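PDB 5GZT: chitinase from Paenibacillus sp. FPU-7, which probably hydrolyses the beta-1,4 linkages between N-acetylglucosamine units at random internal positions in chitin and chitodextrins. Local coordinates for residues His497-Ser502 and Ala585-Leu590; Asp601-Ala606 and Ala742-Asn747; Gly653-Ala658 and Ile675-Gln680; Gly681-Val686 and His711-Ala716; Val736-Ser741 and Thr749-Ala754. All blocks are in the same frame, centred on the assembly; numbering follows the deposited sequence.

Interaction 1: residues His497-Ser502 and Ala585-Leu590; sequences HTAVYS and AKAPYL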
# COMPACT_ATOMS: atom_id res chain seq x y z
N HIS B 497 -1.10 -4.02 -21.08
CA HIS B 497 -1.48 -2.72 -20.48
C HIS B 497 -0.79 -2.38 -19.17
O HIS B 497 -0.81 -1.19 -18.77
CB HIS B 497 -3.03 -2.60 -20.38
CG HIS B 497 -3.63 -2.82 -19.03
ND1 HIS B 497 -4.23 -4.01 -18.65
CD2 HIS B 497 -3.87 -1.95 -18.03
CE1 HIS B 497 -4.74 -3.88 -17.44
NE2 HIS B 497 -4.56 -2.62 -17.06
N THR B 498 -0.22 -3.38 -18.49
CA THR B 498 0.30 -3.15 -17.17
C THR B 498 1.52 -4.06 -16.91
O THR B 498 1.81 -4.46 -15.81
CB THR B 498 -0.77 -3.19 -16.07
OG1 THR B 498 -0.23 -2.66 -14.82
CG2 THR B 498 -1.32 -4.62 -15.85
N ALA B 499 2.29 -4.31 -17.97
CA ALA B 499 3.44 -5.22 -17.82
C ALA B 499 4.60 -4.67 -17.01
O ALA B 499 4.82 -3.45 -17.01
CB ALA B 499 3.94 -5.58 -19.18
N VAL B 500 5.33 -5.56 -16.37
CA VAL B 500 6.49 -5.18 -15.60
C VAL B 500 7.64 -4.69 -16.55
O VAL B 500 8.27 -3.70 -16.23
CB VAL B 500 7.06 -6.32 -14.76
CG1 VAL B 500 8.16 -5.84 -13.89
CG2 VAL B 500 6.04 -6.93 -13.85
N TYR B 501 7.97 -5.45 -17.57
CA TYR B 501 9.06 -5.15 -18.48
C TYR B 501 8.59 -4.91 -19.91
O TYR B 501 7.55 -5.49 -20.34
CB TYR B 501 10.17 -6.26 -18.51
CG TYR B 501 10.77 -6.54 -17.16
CD1 TYR B 501 11.75 -5.72 -16.59
CD2 TYR B 501 10.27 -7.59 -16.38
CE1 TYR B 501 12.27 -5.97 -15.31
CE2 TYR B 501 10.75 -7.84 -15.09
CZ TYR B 501 11.71 -7.03 -14.55
OH TYR B 501 12.10 -7.31 -13.30
N SER B 502 9.38 -4.12 -20.66
CA SER B 502 9.12 -3.90 -22.08
C SER B 502 9.84 -4.98 -22.84
O SER B 502 11.06 -5.05 -22.87
CB SER B 502 9.66 -2.54 -22.56
OG SER B 502 9.16 -1.48 -21.83
N ALA B 585 8.05 -9.81 -20.87
CA ALA B 585 7.31 -8.77 -20.16
C ALA B 585 6.93 -9.15 -18.76
O ALA B 585 6.72 -8.28 -17.92
CB ALA B 585 6.05 -8.42 -20.92
N LYS B 586 6.80 -10.46 -18.49
CA LYS B 586 6.28 -11.00 -17.20
C LYS B 586 4.79 -10.63 -16.99
O LYS B 586 4.43 -10.15 -15.96
CB LYS B 586 7.11 -10.64 -15.99
CG LYS B 586 8.59 -10.94 -16.19
CD LYS B 586 8.95 -12.42 -16.47
CE LYS B 586 10.48 -12.55 -16.48
NZ LYS B 586 10.75 -13.92 -16.81
N ALA B 587 3.97 -10.91 -17.99
CA ALA B 587 2.58 -10.57 -17.99
C ALA B 587 1.73 -11.67 -18.64
O ALA B 587 2.08 -12.21 -19.70
CB ALA B 587 2.33 -9.30 -18.77
N PRO B 588 0.54 -11.89 -18.10
CA PRO B 588 -0.34 -12.88 -18.69
C PRO B 588 -1.35 -12.21 -19.62
O PRO B 588 -1.63 -11.00 -19.46
CB PRO B 588 -1.10 -13.39 -17.46
CG PRO B 588 -1.32 -12.05 -16.67
CD PRO B 588 -0.04 -11.26 -16.91
N TYR B 589 -1.91 -12.99 -20.54
CA TYR B 589 -2.97 -12.52 -21.39
C TYR B 589 -3.78 -13.73 -21.81
O TYR B 589 -3.32 -14.90 -21.61
CB TYR B 589 -2.41 -11.78 -22.60
CG TYR B 589 -1.45 -12.54 -23.44
CD1 TYR B 589 -0.15 -12.67 -23.09
CD2 TYR B 589 -1.82 -13.08 -24.66
CE1 TYR B 589 0.75 -13.37 -23.88
CE2 TYR B 589 -0.90 -13.72 -25.47
CZ TYR B 589 0.40 -13.82 -25.09
OH TYR B 589 1.36 -14.43 -25.87
N LEU B 590 -5.02 -13.45 -22.22
CA LEU B 590 -5.89 -14.48 -22.79
C LEU B 590 -6.16 -14.25 -24.25
O LEU B 590 -6.24 -13.06 -24.70
CB LEU B 590 -7.21 -14.41 -22.10
CG LEU B 590 -7.13 -14.42 -20.56
CD1 LEU B 590 -8.58 -14.41 -20.03
CD2 LEU B 590 -6.42 -15.67 -20.07
O HOH W 1 3.49 -7.80 -15.74

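Interaction 2: residues Asp601-Ala606 and Ala742-Asn747; sequences DTASAA and AVLEAN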
# COMPACT_ATOMS: atom_id res chain seq x y z
N ASP B 601 -2.25 -10.84 -12.87
CA ASP B 601 -2.65 -12.06 -12.12
C ASP B 601 -1.63 -12.28 -11.02
O ASP B 601 -0.86 -11.34 -10.66
CB ASP B 601 -2.80 -13.25 -13.10
CG ASP B 601 -1.48 -13.86 -13.56
OD1 ASP B 601 -0.40 -13.25 -13.29
OD2 ASP B 601 -1.54 -14.94 -14.29
N THR B 602 -1.61 -13.50 -10.47
CA THR B 602 -0.84 -13.81 -9.38
C THR B 602 0.63 -13.75 -9.74
O THR B 602 1.49 -13.39 -8.88
CB THR B 602 -1.22 -15.17 -8.82
OG1 THR B 602 -1.24 -16.12 -9.84
CG2 THR B 602 -2.59 -15.13 -8.20
N ALA B 603 0.95 -14.24 -10.92
CA ALA B 603 2.34 -14.24 -11.36
C ALA B 603 2.91 -12.82 -11.67
O ALA B 603 4.04 -12.51 -11.26
CB ALA B 603 2.52 -15.16 -12.58
N SER B 604 2.16 -11.99 -12.39
CA SER B 604 2.58 -10.64 -12.73
C SER B 604 2.68 -9.82 -11.44
O SER B 604 3.66 -9.04 -11.31
CB SER B 604 1.72 -9.95 -13.81
OG SER B 604 0.45 -9.60 -13.32
N ALA B 605 1.75 -10.01 -10.48
CA ALA B 605 1.86 -9.38 -9.21
C ALA B 605 3.18 -9.77 -8.50
O ALA B 605 3.84 -8.88 -7.94
CB ALA B 605 0.69 -9.58 -8.31
N ALA B 606 3.60 -11.03 -8.61
CA ALA B 606 4.85 -11.43 -7.94
C ALA B 606 6.08 -10.83 -8.64
O ALA B 606 6.92 -10.33 -7.97
CB ALA B 606 5.02 -12.92 -7.86
N ALA B 742 7.17 -26.22 -11.86
CA ALA B 742 5.79 -26.09 -12.42
C ALA B 742 5.35 -24.68 -12.60
O ALA B 742 4.44 -24.46 -13.38
CB ALA B 742 4.76 -26.81 -11.52
N VAL B 743 5.93 -23.73 -11.85
CA VAL B 743 5.36 -22.38 -11.76
C VAL B 743 6.22 -21.37 -12.55
O VAL B 743 7.35 -21.63 -12.89
CB VAL B 743 5.20 -21.90 -10.32
CG1 VAL B 743 4.23 -22.86 -9.57
CG2 VAL B 743 6.54 -21.84 -9.57
N LEU B 744 5.63 -20.21 -12.74
CA LEU B 744 6.13 -19.11 -13.51
C LEU B 744 7.07 -18.27 -12.66
O LEU B 744 7.94 -17.66 -13.19
CB LEU B 744 4.90 -18.23 -13.97
CG LEU B 744 4.08 -18.85 -15.11
CD1 LEU B 744 2.83 -18.02 -15.48
CD2 LEU B 744 4.88 -19.08 -16.34
N GLU B 745 6.79 -18.17 -11.38
CA GLU B 745 7.60 -17.42 -10.49
C GLU B 745 8.98 -18.05 -10.42
O GLU B 745 9.13 -19.27 -10.55
CB GLU B 745 7.00 -17.41 -9.08
CG GLU B 745 5.70 -16.60 -8.94
CD GLU B 745 4.42 -17.38 -9.36
OE1 GLU B 745 4.54 -18.50 -9.87
OE2 GLU B 745 3.30 -16.88 -9.18
N ALA B 746 9.97 -17.27 -10.15
CA ALA B 746 11.39 -17.67 -10.31
C ALA B 746 11.96 -18.53 -9.19
O ALA B 746 12.63 -19.50 -9.47
CB ALA B 746 12.27 -16.41 -10.45
N ASN B 747 11.79 -18.20 -7.94
CA ASN B 747 12.64 -19.00 -6.99
C ASN B 747 11.82 -19.67 -5.88
O ASN B 747 12.23 -19.73 -4.74
CB ASN B 747 13.75 -18.11 -6.36
CG ASN B 747 14.71 -17.53 -7.39
OD1 ASN B 747 15.53 -18.25 -8.02
ND2 ASN B 747 14.61 -16.22 -7.60
O HOH W 2 2.47 -15.30 -7.21

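Interaction 3: residues Gly653-Ala658 and Ile675-Gln680; sequences GTSVYA and ILPLTQ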
# COMPACT_ATOMS: atom_id res chain seq x y z
N GLY B 653 2.05 -23.52 -2.69
CA GLY B 653 0.94 -23.91 -1.79
C GLY B 653 -0.20 -24.47 -2.69
O GLY B 653 -0.45 -23.99 -3.85
N THR B 654 -0.84 -25.53 -2.19
CA THR B 654 -2.05 -26.07 -2.78
C THR B 654 -3.29 -26.13 -1.92
O THR B 654 -3.20 -26.01 -0.70
CB THR B 654 -1.75 -27.49 -3.26
OG1 THR B 654 -1.47 -28.35 -2.13
CG2 THR B 654 -0.64 -27.51 -4.22
N SER B 655 -4.46 -26.25 -2.60
CA SER B 655 -5.73 -26.53 -1.99
C SER B 655 -6.33 -27.68 -2.79
O SER B 655 -5.73 -28.18 -3.71
CB SER B 655 -6.66 -25.30 -1.84
OG SER B 655 -7.07 -24.88 -3.13
N VAL B 656 -7.49 -28.20 -2.39
CA VAL B 656 -8.09 -29.24 -3.15
C VAL B 656 -9.48 -28.79 -3.65
O VAL B 656 -10.26 -28.18 -2.94
CB VAL B 656 -8.28 -30.47 -2.22
CG1 VAL B 656 -9.05 -31.57 -2.99
CG2 VAL B 656 -6.94 -30.98 -1.76
N TYR B 657 -9.82 -29.15 -4.88
CA TYR B 657 -11.12 -28.82 -5.41
C TYR B 657 -11.88 -30.14 -5.65
O TYR B 657 -13.07 -30.22 -5.41
CB TYR B 657 -10.92 -28.13 -6.76
CG TYR B 657 -12.22 -27.80 -7.45
CD1 TYR B 657 -12.94 -26.67 -7.13
CD2 TYR B 657 -12.65 -28.59 -8.45
CE1 TYR B 657 -14.15 -26.37 -7.76
CE2 TYR B 657 -13.84 -28.37 -9.05
CZ TYR B 657 -14.57 -27.26 -8.72
OH TYR B 657 -15.72 -27.13 -9.49
N ALA B 658 -11.19 -31.15 -6.14
CA ALA B 658 -11.71 -32.50 -6.33
C ALA B 658 -10.72 -33.50 -5.73
O ALA B 658 -9.65 -33.72 -6.28
CB ALA B 658 -11.95 -32.83 -7.80
N ILE B 675 -8.22 -32.65 -8.62
CA ILE B 675 -7.93 -31.30 -9.00
C ILE B 675 -7.44 -30.51 -7.81
O ILE B 675 -8.16 -30.43 -6.84
CB ILE B 675 -9.14 -30.61 -9.67
CG1 ILE B 675 -9.52 -31.36 -10.96
CG2 ILE B 675 -8.78 -29.16 -10.07
CD1 ILE B 675 -10.90 -30.87 -11.49
N LEU B 676 -6.26 -29.88 -7.94
CA LEU B 676 -5.65 -29.13 -6.85
C LEU B 676 -5.23 -27.72 -7.34
O LEU B 676 -4.15 -27.57 -7.98
CB LEU B 676 -4.42 -29.86 -6.32
CG LEU B 676 -4.66 -31.28 -5.76
CD1 LEU B 676 -4.50 -32.30 -6.87
CD2 LEU B 676 -3.72 -31.66 -4.66
N PRO B 677 -6.05 -26.74 -7.01
CA PRO B 677 -5.70 -25.32 -7.24
C PRO B 677 -4.47 -24.91 -6.42
O PRO B 677 -4.26 -25.43 -5.26
CB PRO B 677 -6.95 -24.55 -6.78
CG PRO B 677 -8.07 -25.59 -6.85
CD PRO B 677 -7.38 -26.84 -6.33
N LEU B 678 -3.66 -24.04 -6.99
CA LEU B 678 -2.59 -23.45 -6.25
C LEU B 678 -3.12 -22.27 -5.48
O LEU B 678 -3.96 -21.50 -5.96
CB LEU B 678 -1.43 -23.10 -7.13
CG LEU B 678 -0.46 -24.22 -7.52
CD1 LEU B 678 -1.03 -25.44 -8.28
CD2 LEU B 678 0.67 -23.62 -8.36
N THR B 679 -2.65 -22.15 -4.24
CA THR B 679 -2.88 -21.06 -3.36
C THR B 679 -1.68 -20.15 -3.33
O THR B 679 -1.81 -19.03 -2.93
CB THR B 679 -3.06 -21.47 -1.90
OG1 THR B 679 -1.98 -22.29 -1.49
CG2 THR B 679 -4.25 -22.31 -1.76
N GLN B 680 -0.53 -20.61 -3.75
CA GLN B 680 0.66 -19.76 -3.76
C GLN B 680 1.51 -20.25 -4.90
O GLN B 680 1.75 -21.44 -4.98
CB GLN B 680 1.35 -19.78 -2.39
CG GLN B 680 2.62 -18.99 -2.39
CD GLN B 680 3.12 -18.59 -1.01
OE1 GLN B 680 3.92 -19.33 -0.39
NE2 GLN B 680 2.71 -17.41 -0.56
O HOH W 3 -2.15 -23.44 0.85

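Interaction 4: residues Gly681-Val686 and His711-Ala716; sequences GTLKPV and HRNAVA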
# COMPACT_ATOMS: atom_id res chain seq x y z
N GLY B 681 1.89 -19.35 -5.84
CA GLY B 681 2.55 -19.78 -7.07
C GLY B 681 1.55 -19.89 -8.19
O GLY B 681 0.35 -20.09 -7.93
N THR B 682 2.03 -19.83 -9.43
CA THR B 682 1.20 -19.82 -10.61
C THR B 682 1.73 -20.80 -11.59
O THR B 682 2.82 -20.60 -12.11
CB THR B 682 1.18 -18.39 -11.21
OG1 THR B 682 0.96 -17.40 -10.14
CG2 THR B 682 0.14 -18.28 -12.24
N LEU B 683 0.95 -21.84 -11.95
CA LEU B 683 1.38 -22.79 -12.93
C LEU B 683 1.65 -22.10 -14.29
O LEU B 683 0.96 -21.17 -14.69
CB LEU B 683 0.36 -23.91 -13.19
CG LEU B 683 -0.13 -24.75 -11.99
CD1 LEU B 683 -1.24 -25.66 -12.44
CD2 LEU B 683 1.07 -25.52 -11.46
N LYS B 684 2.67 -22.61 -14.98
CA LYS B 684 2.79 -22.44 -16.43
C LYS B 684 1.43 -22.81 -17.05
O LYS B 684 0.74 -23.77 -16.61
CB LYS B 684 3.86 -23.35 -16.99
CG LYS B 684 5.28 -23.00 -16.50
CD LYS B 684 6.33 -23.98 -17.04
CE LYS B 684 6.32 -25.27 -16.29
NZ LYS B 684 7.08 -26.42 -16.89
N PRO B 685 1.08 -22.13 -18.12
CA PRO B 685 -0.18 -22.47 -18.75
C PRO B 685 -0.29 -23.95 -19.12
O PRO B 685 -1.41 -24.51 -19.08
CB PRO B 685 -0.23 -21.54 -19.98
CG PRO B 685 0.63 -20.39 -19.56
CD PRO B 685 1.67 -20.88 -18.63
N VAL B 686 0.85 -24.55 -19.50
CA VAL B 686 1.01 -25.96 -19.78
C VAL B 686 2.17 -26.51 -18.92
O VAL B 686 3.35 -26.17 -19.19
CB VAL B 686 1.23 -26.28 -21.28
CG1 VAL B 686 1.49 -27.76 -21.51
CG2 VAL B 686 -0.02 -25.90 -22.11
N HIS B 711 -10.10 -24.23 -14.85
CA HIS B 711 -9.48 -23.60 -13.71
C HIS B 711 -8.31 -22.74 -14.21
O HIS B 711 -7.58 -23.11 -15.12
CB HIS B 711 -8.95 -24.66 -12.76
CG HIS B 711 -10.02 -25.35 -12.01
ND1 HIS B 711 -10.65 -26.48 -12.46
CD2 HIS B 711 -10.61 -25.01 -10.87
CE1 HIS B 711 -11.61 -26.82 -11.63
NE2 HIS B 711 -11.55 -25.97 -10.61
N ARG B 712 -8.08 -21.65 -13.50
CA ARG B 712 -7.02 -20.75 -13.87
C ARG B 712 -5.65 -21.25 -13.45
O ARG B 712 -4.63 -20.88 -14.09
CB ARG B 712 -7.22 -19.36 -13.26
CG ARG B 712 -7.23 -19.27 -11.74
CD ARG B 712 -7.91 -17.98 -11.29
NE ARG B 712 -7.81 -17.72 -9.88
CZ ARG B 712 -8.54 -18.41 -8.94
NH1 ARG B 712 -9.35 -19.35 -9.29
NH2 ARG B 712 -8.45 -18.15 -7.64
N ASN B 713 -5.58 -22.04 -12.38
CA ASN B 713 -4.25 -22.36 -11.78
C ASN B 713 -4.31 -23.62 -10.92
O ASN B 713 -4.09 -23.56 -9.72
CB ASN B 713 -3.89 -21.14 -10.97
CG ASN B 713 -2.52 -21.19 -10.37
OD1 ASN B 713 -1.69 -21.91 -10.82
ND2 ASN B 713 -2.30 -20.41 -9.28
N ALA B 714 -4.68 -24.75 -11.53
CA ALA B 714 -4.89 -26.00 -10.79
C ALA B 714 -4.30 -27.16 -11.54
O ALA B 714 -4.39 -27.22 -12.72
CB ALA B 714 -6.41 -26.24 -10.56
N VAL B 715 -3.73 -28.10 -10.81
CA VAL B 715 -3.27 -29.32 -11.34
C VAL B 715 -4.39 -30.32 -11.38
O VAL B 715 -5.13 -30.43 -10.42
CB VAL B 715 -2.18 -29.91 -10.38
CG1 VAL B 715 -1.79 -31.33 -10.81
CG2 VAL B 715 -0.96 -29.03 -10.42
N ALA B 716 -4.47 -31.06 -12.48
CA ALA B 716 -5.29 -32.24 -12.64
C ALA B 716 -4.41 -33.45 -12.64
O ALA B 716 -3.37 -33.47 -13.33
CB ALA B 716 -6.03 -32.22 -13.95

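Interaction 5: residues Val736-Ser741 and Thr749-Ala754; sequences VVVKAS and TDSAPA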
# COMPACT_ATOMS: atom_id res chain seq x y z
N VAL B 736 0.48 -35.42 -3.67
CA VAL B 736 0.80 -34.68 -4.89
C VAL B 736 1.75 -33.57 -4.55
O VAL B 736 1.44 -32.71 -3.75
CB VAL B 736 -0.48 -34.05 -5.53
CG1 VAL B 736 -0.13 -33.35 -6.85
CG2 VAL B 736 -1.47 -35.19 -5.81
N VAL B 737 2.96 -33.60 -5.09
CA VAL B 737 3.85 -32.49 -4.85
C VAL B 737 3.92 -31.67 -6.16
O VAL B 737 4.14 -32.25 -7.20
CB VAL B 737 5.27 -32.97 -4.51
CG1 VAL B 737 6.23 -31.80 -4.55
CG2 VAL B 737 5.28 -33.72 -3.12
N VAL B 738 3.74 -30.36 -6.05
CA VAL B 738 3.88 -29.45 -7.16
C VAL B 738 5.27 -28.85 -7.12
O VAL B 738 5.62 -28.11 -6.18
CB VAL B 738 2.83 -28.32 -7.08
CG1 VAL B 738 2.87 -27.44 -8.32
CG2 VAL B 738 1.46 -28.91 -7.00
N LYS B 739 6.06 -29.20 -8.11
CA LYS B 739 7.49 -28.85 -8.03
C LYS B 739 7.69 -27.40 -8.36
O LYS B 739 6.83 -26.79 -9.04
CB LYS B 739 8.30 -29.68 -9.01
CG LYS B 739 8.14 -31.14 -8.85
CD LYS B 739 8.83 -31.72 -7.67
CE LYS B 739 10.32 -31.91 -7.93
NZ LYS B 739 11.02 -31.98 -6.59
N ALA B 740 8.84 -26.86 -7.89
CA ALA B 740 9.29 -25.51 -8.23
C ALA B 740 9.26 -25.29 -9.75
O ALA B 740 8.95 -24.21 -10.22
CB ALA B 740 10.69 -25.23 -7.67
N SER B 741 9.59 -26.29 -10.51
CA SER B 741 9.64 -26.18 -11.98
C SER B 741 8.25 -25.98 -12.61
O SER B 741 8.17 -25.61 -13.77
CB SER B 741 10.33 -27.38 -12.54
OG SER B 741 9.49 -28.54 -12.41
N THR B 749 9.98 -22.94 -3.89
CA THR B 749 10.33 -24.30 -3.59
C THR B 749 9.09 -25.21 -3.70
O THR B 749 7.99 -24.74 -3.76
CB THR B 749 10.90 -24.40 -2.20
OG1 THR B 749 9.98 -23.79 -1.30
CG2 THR B 749 12.25 -23.65 -2.15
N ASP B 750 9.34 -26.50 -3.78
CA ASP B 750 8.26 -27.52 -3.95
C ASP B 750 7.15 -27.35 -2.94
O ASP B 750 7.37 -26.93 -1.85
CB ASP B 750 8.85 -28.91 -3.78
CG ASP B 750 9.86 -29.27 -4.83
OD1 ASP B 750 10.10 -28.52 -5.78
OD2 ASP B 750 10.42 -30.34 -4.70
N SER B 751 5.93 -27.63 -3.32
CA SER B 751 4.84 -27.59 -2.34
C SER B 751 5.03 -28.78 -1.38
O SER B 751 5.72 -29.73 -1.67
CB SER B 751 3.43 -27.79 -3.02
OG SER B 751 3.31 -29.17 -3.45
N ALA B 752 4.36 -28.70 -0.25
CA ALA B 752 4.25 -29.84 0.62
C ALA B 752 3.40 -30.85 -0.10
O ALA B 752 2.66 -30.47 -1.06
CB ALA B 752 3.57 -29.42 1.95
N PRO B 753 3.52 -32.13 0.27
CA PRO B 753 2.75 -33.18 -0.38
C PRO B 753 1.27 -33.08 -0.02
O PRO B 753 0.85 -33.29 1.09
CB PRO B 753 3.38 -34.46 0.09
CG PRO B 753 4.52 -34.08 0.94
CD PRO B 753 4.37 -32.68 1.36
N ALA B 754 0.49 -32.74 -1.01
CA ALA B 754 -0.96 -32.55 -0.79
C ALA B 754 -1.64 -33.88 -0.77
O ALA B 754 -1.49 -34.63 -1.68
CB ALA B 754 -1.52 -31.78 -1.96
O HOH W 4 12.19 -28.90 -7.09

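Interaction 1: residues His497-Ser502 and Ala585-Leu590
Y501 and K586 both turn CG beside their own backbone N and anti to the carbonyl carbon (chi1 -56° and -50°). This sets K586 CG near the Y501 ring, whose CD2 makes the contact. K586 CG comes up at the edge of the ring, near its plane, and lies 3.8 Å from Y501 CD2. The two side chains cross obliquely. The lysine then bends at its second torsion and leads away to a salt bridge between its NZ and D583. V500 CG1 lies over one face of the same ring, toward the rim. The backbones are joined beside this contact. Y501 N donates to A585 O at 3.1 Å in a nearly straight bond (168°). A585 CA returns a CH contact to Y501 O at 3.3 Å. Further in, the methyl groups pack: A499 CB is 3.9 Å from A585 CB and 4.1 Å from A587 CB. A water bridges the backbones: it accepts from V500 N at 3.0 Å and donates to K586 O. Y607 of helix 602-614 touches the side chains of V500 and K586. K586 has positive backbone angles, and with A587 it faces D582 in a G1 bulge at the start of strand 587-591. That strand belongs to an antiparallel sheet between the seventh and eighth barrel strands. The loop 497-502 follows the sixth. The arrangement is consistent with the small alpha+beta insertion domain packed on the TIM barrel in many family 18 chitinases.

Interaction 2: residues Asp601-Ala606 and Ala742-Asn747
A603 and A606, on the first turns of helix 602-614, meet L744 and E745 where the first family 18 catalytic domain touches the immunoglobulin-like domain. Small methyl groups on the helix let the loop come close. E745 turns CG beside its backbone N (chi1 -70°), and this carbon packs 3.9 Å from A606 CB. The chain bends at the next bond (chi2 83°) and the carboxylate lies beside A603. E745 OE2 is 3.6 Å from A603 CA. No direct hydrogen bond crosses between the two segments. A water makes the link instead: it donates to T602 O at 2.7 Å and to E745 OE2 at 2.7 Å. The same OE2 is also hydrogen-bonded to T682 OG1, which in turn meets T602 OG1. L744 CD1 packs 4.1 Å from A603 CB. W581 and R579 of the insertion sheet touch the same leucine, and L744 O is bonded by Y607 OH. The helix end itself is a capping box. S604 N donates to D601 OD1 at 3.0 Å, almost straight, and meets the oxygen nearly along its C-O axis. D601 N donates back to S604 OG at 3.0 Å. A603 N adds a weak bond to the same D601 OD1. S604 OG also bonds E600. If both are ionised, D601 OD1 and E745 OE2, 6.6 Å apart, would probably repel, and the helix N-terminus would probably ease this. R641 of helix 633-642 touches both A606 and E745.

Interaction 3: residues Gly653-Ala658 and Ile675-Gln680
I675 and the pair Y657-A658 form a classic beta bulge in an antiparallel pairing at the edge of the immunoglobulin-like sandwich. I675 CB starts against A658 CB, 4.0 Å away. From there CG2 reaches Y657 CB at 4.1 Å. At the tip, CD1 lies 4.2 Å from Y657 CD2 and approaches the ring obliquely. The two side chains run side by side and point the same way. Y657 CB also touches P677 CD at 3.8 Å, and the Y657 ring meets H711 edge-to-face. I675 O accepts from both Y657 N and A658 N, the two residues facing I675 in the bulge. I675 N closes the pair on A658 O. A second classic bulge sets T679 and Q680 against G653. T679 N bonds G653 O at 2.9 Å from well above the carbonyl plane; the bond from Q680 N to the same oxygen is weak. The chain turns a corner at T679. T654 and L676 both touch A754 of the facing sheet. V656 O is bonded by Q1106, a residue of the second catalytic domain. Between the bulges S655 N donates to P677 O at 2.8 Å. A water donates to T654 O and sits 2.6 Å from T679 OG1.

Interaction 4: residues Gly681-Val686 and His711-Ala716
L683 and N713 have the most surface buried here, and V715 completes the group. N713 carries CG anti to its backbone N (chi1 -175°). Its amide lies against the loop 681-686. Both ends of the amide are used. N713 ND2 donates to G681 O at 3.0 Å, in the carbonyl plane and on a lone pair, with the acceptor lying in the plane of the amide. N713 OD1 accepts from L683 N at 2.9 Å in a nearly straight bond (172°), the donor tilted from the plane of the side-chain carbonyl. The two bonds span T682 and hold the amide against rotation. They also give G681 O and the N-H of buried L683 a partner. An alanine in place of N713 would remove both grips and would probably leave G681 O and L683 N without these partners, the loop then being less firmly held. L683 CG lies 3.4 Å from N713 OD1. Beyond it, L683 CD1 reaches A714 O at 3.5 Å. The same methyl packs 3.9 Å from V715 CG2, where the two side chains cross at about a right angle. L678 adds a further wall against L683 and N713. N713 and V715 are bonded through their backbones to L678 and L676. The loop thus runs along the end of sheet 668-678/714-723/703-707 on its way to strand 692-695 of the other sheet, a crossing loop between the two sheets of an immunoglobulin-like sandwich.

Interaction 5: residues Val736-Ser741 and Thr749-Ala754
V736 and A754 pair in antiparallel fashion where strand 732-738 meets the chain leading into strand 754-759. V736 N donates to A754 O at 2.9 Å, and A754 N returns to V736 O. Next along, S751 grips V738 twice. S751 OG takes the crowded position between its backbone N and carbonyl carbon (chi1 72°). There it accepts from V738 N at 2.9 Å and donates to A752 O. S751 N bonds V738 O. Strands 732-738 and 754-759 are neighbours in the four-stranded sheet of the immunoglobulin-like domain; V736 and A754 begin their pairing and face L676 of the opposite sheet. V737 looks the other way, its CG2 3.8 Å from P753 CB. At the far end D750 divides its carboxylate. D750 OD2 meets K739 NZ on its syn side in a short salt bridge of 2.6 Å. D750 OD1 accepts from A740 N on the anti side at 3.0 Å. The lysine curls alongside to get there, bent at two torsions. An alanine in place of D750 would probably leave the K739 ammonium without its countercharge and A740 N without this acceptor. A water donates to D750 OD1 and accepts a weak bond from K739 NZ.

Overall arrangement
Interactions 1, 2 and 4 are buried. Interaction 3 lies at the surface, and interaction 5 is partly buried. Interaction 1 stays within the first catalytic domain, and P588 and S604 pack it against interaction 2. Interaction 2 joins that domain to the immunoglobulin-like domain through methyl groups, a carboxylate and water. T682 OG1, close to both E745 OE2 and T602 OG1, links it to interaction 4. Interactions 3, 4 and 5 lie in the sandwich. Interactions 3 and 4 share the sheet of strands 668-678 and 714-723, while interaction 5 belongs to the facing sheet. Backbone bonds dominate 3, a side-chain amide serves 4, and 5 mixes backbone and side-chain bonds with the only salt bridge between segments.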